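Local coordinates for arginine kinase (Anthopleura japonica, PDB 4RF6), which catalyses the reversible transfer of the ATP gamma-phosphate to L-arginine, giving phosphoarginine and ADP, with two phosphagen kinase repeats fused in one monomeric chain, at residues K16-N24 against L38-N48; N305-Q313 against D350-L361. All blocks are in the same frame, centred on the assembly; numbering follows the deposited sequence.

Both contacts belong to the first of the two tandem repeats, and they come in series along the chain: contact 1 is complete before contact 2 begins. Contact 1 lies in the N-terminal phosphagen kinase domain, where the loop after helix 7-14 meets helix 40-46. Contact 2 lies in the C-terminal catalytic domain, where helix 303-310 and the edge strand 312-316 of the eight-stranded antiparallel sheet meet helix 344-370. Their centres are about 42 Å apart and their nearest atoms about 24 Å, and they share no helix or strand. Each is therefore a local packing unit of its own domain, and neither joins the two domains directly.

Contact 1. Residues K16-N24 against L38-N48; sequences KNAFPDPLN and LTPKVFESLKN
Phe19 and Phe43 form the aromatic centre of this contact, an offset edge-to-face pair with ring planes at 82° and centroids 5.7 Å apart. Phe19 turns an edge to the face of Phe43, and Phe19 CA stands almost centrally over that face, 3.7 Å from the centroid of the Phe43 ring, a CH-pi contact. Lys47 CB lies over the opposite face, toward the rim, so Phe43 is sandwiched between Phe19 and Lys47. With CG anti to the backbone N (chi1 -177°), the Phe19 ring swings toward helix 40-46, where its CD2 meets Phe43 CB at 3.6 Å. The same ring carries Pro40 CG over one face and Pro20 CD over the other, both near the rim, while Leu38 O lies at its edge, 3.3 Å from Phe19 CE2.

Apolar packing continues beside the rings. Pro20 CG meets Leu38 CD2 head-on at 3.5 Å, and Leu23 CD1 reaches the same Leu38 methyl from a roughly perpendicular direction.

The polar link is at the far end of the helix. Asn17 ND2 donates to Lys47 O at 3.0 Å, nearly straight (174°); the acceptor lies in the Asn17 amide plane, whereas the donor sits well above the carbonyl plane. One water lies within bonding distance of both Asn17 OD1 and Lys47 O. Asn17, with positive phi, is the first residue past the preceding helix, where a Schellman motif closes it.

Helix 57-66 also packs here: Trp58 NE1 donates to Ala18 O, and the Trp58 ring meets Phe43 nearly at a right angle. The chemistry implies a loop placed directionally by one straight amide bond at Lys47 O, and otherwise by aromatic, proline and leucine packing.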
loop_
_atom_site.group_PDB
_atom_site.type_symbol
_atom_site.label_atom_id
_atom_site.label_comp_id
_atom_site.label_asym_id
_atom_site.label_seq_id
_atom_site.Cartn_x
_atom_site.Cartn_y
_atom_site.Cartn_z
ATOM N N LYS A 16 -8.633 42.099 29.236
ATOM C CA LYS A 16 -8.484 43.551 29.302
ATOM C C LYS A 16 -8.613 44.180 27.924
ATOM O O LYS A 16 -8.617 45.409 27.792
ATOM C CB LYS A 16 -7.132 43.925 29.912
ATOM C CG LYS A 16 -7.059 43.717 31.414
ATOM C CD LYS A 16 -5.693 44.103 31.960
ATOM C CE LYS A 16 -5.051 42.939 32.706
ATOM N NZ LYS A 16 -3.672 43.251 33.184
ATOM N N ASN A 17 -8.718 43.322 26.909
ATOM C CA ASN A 17 -8.757 43.754 25.514
ATOM C C ASN A 17 -7.568 44.663 25.202
ATOM O O ASN A 17 -7.710 45.696 24.550
ATOM C CB ASN A 17 -10.079 44.457 25.198
ATOM C CG ASN A 17 -10.439 44.399 23.726
ATOM O OD1 ASN A 17 -10.050 43.473 23.011
ATOM N ND2 ASN A 17 -11.200 45.391 23.265
ATOM N N ALA A 18 -6.398 44.272 25.699
ATOM C CA ALA A 18 -5.179 45.041 25.513
ATOM C C ALA A 18 -4.280 44.342 24.496
ATOM O O ALA A 18 -4.439 43.144 24.239
ATOM C CB ALA A 18 -4.458 45.211 26.840
ATOM N N PHE A 19 -3.345 45.091 23.915
ATOM C CA PHE A 19 -2.406 44.532 22.949
ATOM C C PHE A 19 -1.660 43.358 23.575
ATOM O O PHE A 19 -1.215 43.444 24.718
ATOM C CB PHE A 19 -1.419 45.606 22.481
ATOM C CG PHE A 19 -0.458 45.130 21.430
ATOM C CD1 PHE A 19 0.783 44.629 21.787
ATOM C CD2 PHE A 19 -0.802 45.179 20.087
ATOM C CE1 PHE A 19 1.669 44.184 20.827
ATOM C CE2 PHE A 19 0.077 44.737 19.116
ATOM C CZ PHE A 19 1.316 44.241 19.489
ATOM N N PRO A 20 -1.542 42.243 22.839
ATOM C CA PRO A 20 -0.865 41.079 23.422
ATOM C C PRO A 20 0.653 41.265 23.471
ATOM O O PRO A 20 1.348 40.932 22.504
ATOM C CB PRO A 20 -1.243 39.939 22.468
ATOM C CG PRO A 20 -1.465 40.609 21.158
ATOM C CD PRO A 20 -2.019 41.984 21.468
ATOM N N ASP A 21 1.149 41.793 24.591
ATOM C CA ASP A 21 2.591 41.921 24.845
ATOM C C ASP A 21 3.462 40.683 24.527
ATOM O O ASP A 21 4.583 40.844 24.038
ATOM C CB ASP A 21 2.860 42.372 26.291
ATOM C CG ASP A 21 2.639 43.866 26.503
ATOM O OD1 ASP A 21 2.507 44.606 25.503
ATOM O OD2 ASP A 21 2.611 44.296 27.678
ATOM N N PRO A 22 2.972 39.453 24.815
ATOM C CA PRO A 22 3.798 38.274 24.506
ATOM C C PRO A 22 4.219 38.135 23.039
ATOM O O PRO A 22 5.092 37.322 22.744
ATOM C CB PRO A 22 2.895 37.107 24.905
ATOM C CG PRO A 22 2.071 37.650 26.008
ATOM C CD PRO A 22 1.805 39.083 25.640
ATOM N N LEU A 23 3.619 38.902 22.135
ATOM C CA LEU A 23 4.084 38.903 20.752
ATOM C C LEU A 23 5.461 39.570 20.674
ATOM O O LEU A 23 6.231 39.338 19.737
ATOM C CB LEU A 23 3.070 39.582 19.827
ATOM C CG LEU A 23 1.748 38.823 19.674
ATOM C CD1 LEU A 23 0.868 39.399 18.577
ATOM C CD2 LEU A 23 2.008 37.349 19.416
ATOM N N ASN A 24 5.762 40.386 21.681
ATOM C CA ASN A 24 7.084 40.979 21.844
ATOM C C ASN A 24 7.966 40.148 22.776
ATOM O O ASN A 24 9.018 40.609 23.224
ATOM C CB ASN A 24 6.963 42.411 22.376
ATOM C CG ASN A 24 6.240 43.337 21.413
ATOM O OD1 ASN A 24 6.458 43.283 20.204
ATOM N ND2 ASN A 24 5.371 44.192 21.948
ATOM N N LEU A 38 0.140 42.051 13.433
ATOM C CA LEU A 38 -0.634 42.684 14.491
ATOM C C LEU A 38 0.230 43.728 15.185
ATOM O O LEU A 38 0.878 43.447 16.197
ATOM C CB LEU A 38 -1.167 41.682 15.509
ATOM C CG LEU A 38 -2.093 42.328 16.553
ATOM C CD1 LEU A 38 -3.484 42.537 15.990
ATOM C CD2 LEU A 38 -2.137 41.504 17.815
ATOM N N THR A 39 0.248 44.927 14.611
ATOM C CA THR A 39 0.968 46.060 15.170
ATOM C C THR A 39 0.017 46.792 16.118
ATOM O O THR A 39 -1.203 46.608 16.025
ATOM C CB THR A 39 1.469 46.993 14.054
ATOM O OG1 THR A 39 0.352 47.532 13.338
ATOM C CG2 THR A 39 2.377 46.231 13.079
ATOM N N PRO A 40 0.565 47.594 17.054
ATOM C CA PRO A 40 -0.264 48.299 18.042
ATOM C C PRO A 40 -1.373 49.125 17.397
ATOM O O PRO A 40 -2.458 49.248 17.962
ATOM C CB PRO A 40 0.739 49.225 18.733
ATOM C CG PRO A 40 2.032 48.490 18.652
ATOM C CD PRO A 40 2.006 47.758 17.331
ATOM N N LYS A 41 -1.100 49.678 16.220
ATOM C CA LYS A 41 -2.085 50.491 15.519
ATOM C C LYS A 41 -3.187 49.649 14.871
ATOM O O LYS A 41 -4.363 50.036 14.877
ATOM C CB LYS A 41 -1.404 51.381 14.484
ATOM C CG LYS A 41 -0.615 52.536 15.092
ATOM C CD LYS A 41 -1.502 53.392 15.990
ATOM C CE LYS A 41 -0.788 54.669 16.424
ATOM N NZ LYS A 41 -1.706 55.619 17.122
ATOM N N VAL A 42 -2.799 48.508 14.301
ATOM C CA VAL A 42 -3.767 47.539 13.800
ATOM C C VAL A 42 -4.660 47.109 14.953
ATOM O O VAL A 42 -5.882 47.054 14.809
ATOM C CB VAL A 42 -3.093 46.303 13.167
ATOM C CG1 VAL A 42 -4.126 45.226 12.846
ATOM C CG2 VAL A 42 -2.352 46.691 11.906
ATOM N N PHE A 43 -4.049 46.827 16.102
ATOM C CA PHE A 43 -4.803 46.428 17.289
ATOM C C PHE A 43 -5.774 47.523 17.742
ATOM O O PHE A 43 -6.956 47.253 17.974
ATOM C CB PHE A 43 -3.875 46.037 18.449
ATOM C CG PHE A 43 -4.602 45.404 19.606
ATOM C CD1 PHE A 43 -4.882 44.045 19.597
ATOM C CD2 PHE A 43 -5.026 46.168 20.689
ATOM C CE1 PHE A 43 -5.560 43.451 20.648
ATOM C CE2 PHE A 43 -5.712 45.583 21.745
ATOM C CZ PHE A 43 -5.978 44.221 21.722
ATOM N N GLU A 44 -5.272 48.749 17.879
ATOM C CA GLU A 44 -6.101 49.884 18.288
ATOM C C GLU A 44 -7.296 50.091 17.359
ATOM O O GLU A 44 -8.420 50.305 17.814
ATOM C CB GLU A 44 -5.274 51.175 18.351
ATOM C CG GLU A 44 -4.505 51.377 19.653
ATOM C CD GLU A 44 -3.838 52.744 19.740
ATOM O OE1 GLU A 44 -4.033 53.574 18.823
ATOM O OE2 GLU A 44 -3.113 52.989 20.730
ATOM N N SER A 45 -7.047 50.018 16.057
ATOM C CA SER A 45 -8.077 50.265 15.050
ATOM C C SER A 45 -9.204 49.227 15.062
ATOM O O SER A 45 -10.343 49.534 14.705
ATOM C CB SER A 45 -7.434 50.313 13.659
ATOM O OG SER A 45 -8.409 50.414 12.639
ATOM N N LEU A 46 -8.883 48.005 15.486
ATOM C CA LEU A 46 -9.791 46.870 15.321
ATOM C C LEU A 46 -10.302 46.246 16.627
ATOM O O LEU A 46 -11.205 45.412 16.597
ATOM C CB LEU A 46 -9.117 45.783 14.474
ATOM C CG LEU A 46 -8.755 46.124 13.030
ATOM C CD1 LEU A 46 -8.088 44.935 12.361
ATOM C CD2 LEU A 46 -9.996 46.541 12.257
ATOM N N LYS A 47 -9.742 46.648 17.766
ATOM C CA LYS A 47 -10.032 45.965 19.034
ATOM C C LYS A 47 -11.483 46.065 19.528
ATOM O O LYS A 47 -11.900 45.280 20.385
ATOM C CB LYS A 47 -9.077 46.433 20.136
ATOM C CG LYS A 47 -9.286 47.875 20.567
ATOM C CD LYS A 47 -8.206 48.307 21.546
ATOM C CE LYS A 47 -8.566 49.626 22.207
ATOM N NZ LYS A 47 -7.474 50.107 23.097
ATOM N N ASN A 48 -12.251 47.012 18.992
ATOM C CA ASN A 48 -13.631 47.204 19.440
ATOM C C ASN A 48 -14.689 46.713 18.449
ATOM O O ASN A 48 -15.888 46.756 18.740
ATOM C CB ASN A 48 -13.882 48.671 19.805
ATOM C CG ASN A 48 -13.068 49.120 21.005
ATOM O OD1 ASN A 48 -12.939 48.392 21.989
ATOM N ND2 ASN A 48 -12.505 50.322 20.924
HETATM O O HOH W 1 -10.690 42.521 20.331
HETATM O O HOH W 2 -11.423 48.447 24.643
#

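Contact 2. Residues N305-Q313 against D350-L361; sequences NILTKYHIQ and DMYDGVKALMEL
Tyr310 and Ile306 enter helix 350-361 as successive knobs, one helical turn apart. Tyr310 sits among Asp350, Asp353, Gly354 and Ala357; Ile306 sits among Gly354, Ala357, Leu358 and Leu361. The short helix axes are nearly antiparallel (169°) and approach to 9.5 Å.

The aromatic part rests on Gly354, whose CA makes a CH-pi contact 3.9 Å from the centroid of the Tyr310 ring. Peptide atoms of Asp353 and Gly354 cover that face, and Lys309 CG covers the other, leaving the ring clamped between the long helix and its own. Asp353 CB touches Tyr310 CE1 at 3.6 Å. With no side chain at Gly354, Ile312 CD1 and Tyr310 CB can come close to the helix backbone there; Ile312 CD1 is 3.9 Å from Gly354 CA.

Aliphatic contacts extend both ways. Ile306 CG2, set anti to its own backbone N by a chi1 of -66°, points between Ala357 CB and Leu358 CD2, while Ile306 CD1 meets Leu361 CD1 end to end at 3.5 Å. On the sheet side, Ile312 CG2 packs on Met351 SD at 3.8 Å; Ile312, Met351 and Leu358 all touch Ile334 of the neighbouring strand.

At the end of the shorter helix, where His311 closes a Schellman motif, a water donates to both Tyr310 O and Asp350 OD2, 2.8 Å from each.

Met351 also touches Ala288, a predicted ATP-binding residue, so this packing probably lies next to the nucleotide site. The contact is thus held by apolar knob-into-hole packing without a direct hydrogen bond between the segments; the water bridge adds direction at the end of the short helix.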
loop_
_atom_site.group_PDB
_atom_site.type_symbol
_atom_site.label_atom_id
_atom_site.label_comp_id
_atom_site.label_asym_id
_atom_site.label_seq_id
_atom_site.Cartn_x
_atom_site.Cartn_y
_atom_site.Cartn_z
ATOM N N ASN A 305 14.854 23.181 -10.258
ATOM C CA ASN A 305 14.198 23.883 -11.356
ATOM C C ASN A 305 12.797 23.338 -11.663
ATOM O O ASN A 305 11.869 24.099 -11.934
ATOM C CB ASN A 305 15.066 23.833 -12.617
ATOM C CG ASN A 305 16.204 24.844 -12.597
ATOM O OD1 ASN A 305 16.574 25.373 -11.547
ATOM N ND2 ASN A 305 16.769 25.112 -13.773
ATOM N N ILE A 306 12.653 22.018 -11.628
ATOM C CA ILE A 306 11.360 21.385 -11.872
ATOM C C ILE A 306 10.381 21.728 -10.753
ATOM O O ILE A 306 9.232 22.106 -11.011
ATOM C CB ILE A 306 11.508 19.862 -12.018
ATOM C CG1 ILE A 306 12.305 19.552 -13.282
ATOM C CG2 ILE A 306 10.147 19.188 -12.079
ATOM C CD1 ILE A 306 12.815 18.135 -13.369
ATOM N N LEU A 307 10.852 21.618 -9.511
ATOM C CA LEU A 307 10.047 21.975 -8.345
ATOM C C LEU A 307 9.528 23.404 -8.453
ATOM O O LEU A 307 8.336 23.661 -8.258
ATOM C CB LEU A 307 10.855 21.822 -7.058
ATOM C CG LEU A 307 11.360 20.431 -6.695
ATOM C CD1 LEU A 307 11.997 20.438 -5.312
ATOM C CD2 LEU A 307 10.231 19.415 -6.752
ATOM N N THR A 308 10.438 24.326 -8.761
ATOM C CA THR A 308 10.108 25.739 -8.913
ATOM C C THR A 308 9.085 25.942 -10.027
ATOM O O THR A 308 8.084 26.639 -9.846
ATOM C CB THR A 308 11.367 26.582 -9.219
ATOM O OG1 THR A 308 12.315 26.442 -8.153
ATOM C CG2 THR A 308 11.011 28.046 -9.367
ATOM N N LYS A 309 9.341 25.317 -11.175
ATOM C CA LYS A 309 8.474 25.451 -12.343
ATOM C C LYS A 309 7.021 25.078 -12.049
ATOM O O LYS A 309 6.097 25.788 -12.459
ATOM C CB LYS A 309 9.016 24.618 -13.512
ATOM C CG LYS A 309 8.070 24.503 -14.711
ATOM C CD LYS A 309 8.860 24.402 -16.014
ATOM C CE LYS A 309 8.241 23.418 -17.000
ATOM N NZ LYS A 309 7.017 23.948 -17.669
ATOM N N TYR A 310 6.818 23.981 -11.323
ATOM C CA TYR A 310 5.465 23.504 -11.059
ATOM C C TYR A 310 4.915 23.921 -9.693
ATOM O O TYR A 310 3.810 23.521 -9.318
ATOM C CB TYR A 310 5.390 21.987 -11.266
ATOM C CG TYR A 310 5.676 21.603 -12.698
ATOM C CD1 TYR A 310 4.751 21.869 -13.700
ATOM C CD2 TYR A 310 6.880 21.005 -13.056
ATOM C CE1 TYR A 310 5.008 21.538 -15.011
ATOM C CE2 TYR A 310 7.141 20.669 -14.367
ATOM C CZ TYR A 310 6.200 20.939 -15.340
ATOM O OH TYR A 310 6.447 20.612 -16.654
ATOM N N HIS A 311 5.677 24.740 -8.971
ATOM C CA HIS A 311 5.274 25.243 -7.653
ATOM C C HIS A 311 4.965 24.111 -6.684
ATOM O O HIS A 311 3.990 24.162 -5.925
ATOM C CB HIS A 311 4.078 26.187 -7.774
ATOM C CG HIS A 311 4.193 27.149 -8.913
ATOM N ND1 HIS A 311 3.300 27.167 -9.963
ATOM C CD2 HIS A 311 5.112 28.106 -9.183
ATOM C CE1 HIS A 311 3.657 28.103 -10.824
ATOM N NE2 HIS A 311 4.754 28.686 -10.374
ATOM N N ILE A 312 5.805 23.085 -6.724
ATOM C CA ILE A 312 5.694 21.961 -5.807
ATOM C C ILE A 312 6.924 21.927 -4.907
ATOM O O ILE A 312 7.869 22.687 -5.117
ATOM C CB ILE A 312 5.539 20.640 -6.563
ATOM C CG1 ILE A 312 6.671 20.462 -7.581
ATOM C CG2 ILE A 312 4.180 20.599 -7.255
ATOM C CD1 ILE A 312 6.540 19.204 -8.446
ATOM N N GLN A 313 6.909 21.061 -3.900
ATOM C CA GLN A 313 8.026 20.961 -2.967
ATOM C C GLN A 313 8.323 19.491 -2.696
ATOM O O GLN A 313 7.422 18.649 -2.764
ATOM C CB GLN A 313 7.692 21.682 -1.659
ATOM C CG GLN A 313 6.442 21.148 -0.971
ATOM C CD GLN A 313 5.881 22.103 0.067
ATOM O OE1 GLN A 313 6.615 22.890 0.668
ATOM N NE2 GLN A 313 4.567 22.038 0.283
ATOM N N ASP A 350 -0.382 20.501 -12.436
ATOM C CA ASP A 350 1.003 20.810 -12.078
ATOM C C ASP A 350 1.619 19.633 -11.324
ATOM O O ASP A 350 2.781 19.279 -11.529
ATOM C CB ASP A 350 1.079 22.063 -11.201
ATOM C CG ASP A 350 0.793 23.339 -11.966
ATOM O OD1 ASP A 350 0.743 23.283 -13.211
ATOM O OD2 ASP A 350 0.626 24.396 -11.310
ATOM N N MET A 351 0.817 19.038 -10.448
ATOM C CA MET A 351 1.243 17.903 -9.639
ATOM C C MET A 351 1.598 16.735 -10.537
ATOM O O MET A 351 2.622 16.068 -10.354
ATOM C CB MET A 351 0.106 17.476 -8.720
ATOM C CG MET A 351 0.580 16.815 -7.465
ATOM S SD MET A 351 1.426 18.044 -6.459
ATOM C CE MET A 351 2.702 16.996 -5.797
ATOM N N TYR A 352 0.726 16.485 -11.507
ATOM C CA TYR A 352 0.913 15.410 -12.467
ATOM C C TYR A 352 2.124 15.671 -13.363
ATOM O O TYR A 352 2.978 14.794 -13.542
ATOM C CB TYR A 352 -0.351 15.265 -13.322
ATOM C CG TYR A 352 -0.239 14.216 -14.399
ATOM C CD1 TYR A 352 -0.473 12.877 -14.115
ATOM C CD2 TYR A 352 0.103 14.560 -15.702
ATOM C CE1 TYR A 352 -0.374 11.913 -15.096
ATOM C CE2 TYR A 352 0.216 13.594 -16.691
ATOM C CZ TYR A 352 -0.025 12.275 -16.378
ATOM O OH TYR A 352 0.082 11.307 -17.351
ATOM N N ASP A 353 2.186 16.874 -13.931
ATOM C CA ASP A 353 3.259 17.232 -14.852
ATOM C C ASP A 353 4.594 17.258 -14.113
ATOM O O ASP A 353 5.622 16.808 -14.635
ATOM C CB ASP A 353 2.996 18.599 -15.498
ATOM C CG ASP A 353 1.750 18.619 -16.376
ATOM O OD1 ASP A 353 1.211 17.543 -16.691
ATOM O OD2 ASP A 353 1.315 19.729 -16.758
ATOM N N GLY A 354 4.573 17.777 -12.891
ATOM C CA GLY A 354 5.773 17.862 -12.077
ATOM C C GLY A 354 6.346 16.508 -11.691
ATOM O O GLY A 354 7.539 16.255 -11.889
ATOM N N VAL A 355 5.503 15.643 -11.131
ATOM C CA VAL A 355 5.917 14.287 -10.765
ATOM C C VAL A 355 6.409 13.527 -11.993
ATOM O O VAL A 355 7.402 12.795 -11.931
ATOM C CB VAL A 355 4.771 13.505 -10.072
ATOM C CG1 VAL A 355 5.139 12.035 -9.909
ATOM C CG2 VAL A 355 4.445 14.118 -8.713
ATOM N N LYS A 356 5.714 13.714 -13.112
ATOM C CA LYS A 356 6.112 13.095 -14.371
ATOM C C LYS A 356 7.526 13.502 -14.785
ATOM O O LYS A 356 8.341 12.657 -15.164
ATOM C CB LYS A 356 5.125 13.440 -15.488
ATOM C CG LYS A 356 5.461 12.784 -16.828
ATOM C CD LYS A 356 4.463 13.156 -17.916
ATOM C CE LYS A 356 4.870 12.556 -19.254
ATOM N NZ LYS A 356 3.831 12.746 -20.309
ATOM N N ALA A 357 7.814 14.797 -14.706
ATOM C CA ALA A 357 9.138 15.306 -15.055
ATOM C C ALA A 357 10.197 14.715 -14.133
ATOM O O ALA A 357 11.268 14.310 -14.589
ATOM C CB ALA A 357 9.158 16.821 -14.985
ATOM N N LEU A 358 9.892 14.681 -12.838
ATOM C CA LEU A 358 10.773 14.072 -11.843
ATOM C C LEU A 358 10.945 12.575 -12.093
ATOM O O LEU A 358 12.036 12.028 -11.902
ATOM C CB LEU A 358 10.241 14.300 -10.423
ATOM C CG LEU A 358 10.202 15.729 -9.878
ATOM C CD1 LEU A 358 9.454 15.795 -8.562
ATOM C CD2 LEU A 358 11.605 16.277 -9.699
ATOM N N MET A 359 9.868 11.913 -12.508
ATOM C CA MET A 359 9.928 10.483 -12.791
ATOM C C MET A 359 10.781 10.198 -14.031
ATOM O O MET A 359 11.589 9.270 -14.034
ATOM C CB MET A 359 8.523 9.882 -12.940
ATOM C CG MET A 359 8.517 8.358 -13.046
ATOM S SD MET A 359 6.862 7.631 -12.967
ATOM C CE MET A 359 6.285 7.928 -14.637
ATOM N N GLU A 360 10.613 11.004 -15.076
ATOM C CA GLU A 360 11.399 10.836 -16.297
ATOM C C GLU A 360 12.895 11.044 -16.059
ATOM O O GLU A 360 13.731 10.441 -16.738
ATOM C CB GLU A 360 10.886 11.760 -17.404
ATOM C CG GLU A 360 9.549 11.325 -17.993
ATOM C CD GLU A 360 9.649 10.023 -18.775
ATOM O OE1 GLU A 360 10.729 9.753 -19.345
ATOM O OE2 GLU A 360 8.653 9.268 -18.818
ATOM N N LEU A 361 13.221 11.889 -15.084
ATOM C CA LEU A 361 14.604 12.078 -14.649
ATOM C C LEU A 361 15.162 10.805 -14.018
ATOM O O LEU A 361 16.271 10.376 -14.341
ATOM C CB LEU A 361 14.706 13.222 -13.638
ATOM C CG LEU A 361 14.778 14.676 -14.104
ATOM C CD1 LEU A 361 15.186 15.564 -12.935
ATOM C CD2 LEU A 361 15.747 14.845 -15.273
HETATM O O HOH W 3 1.172 23.968 -8.564
#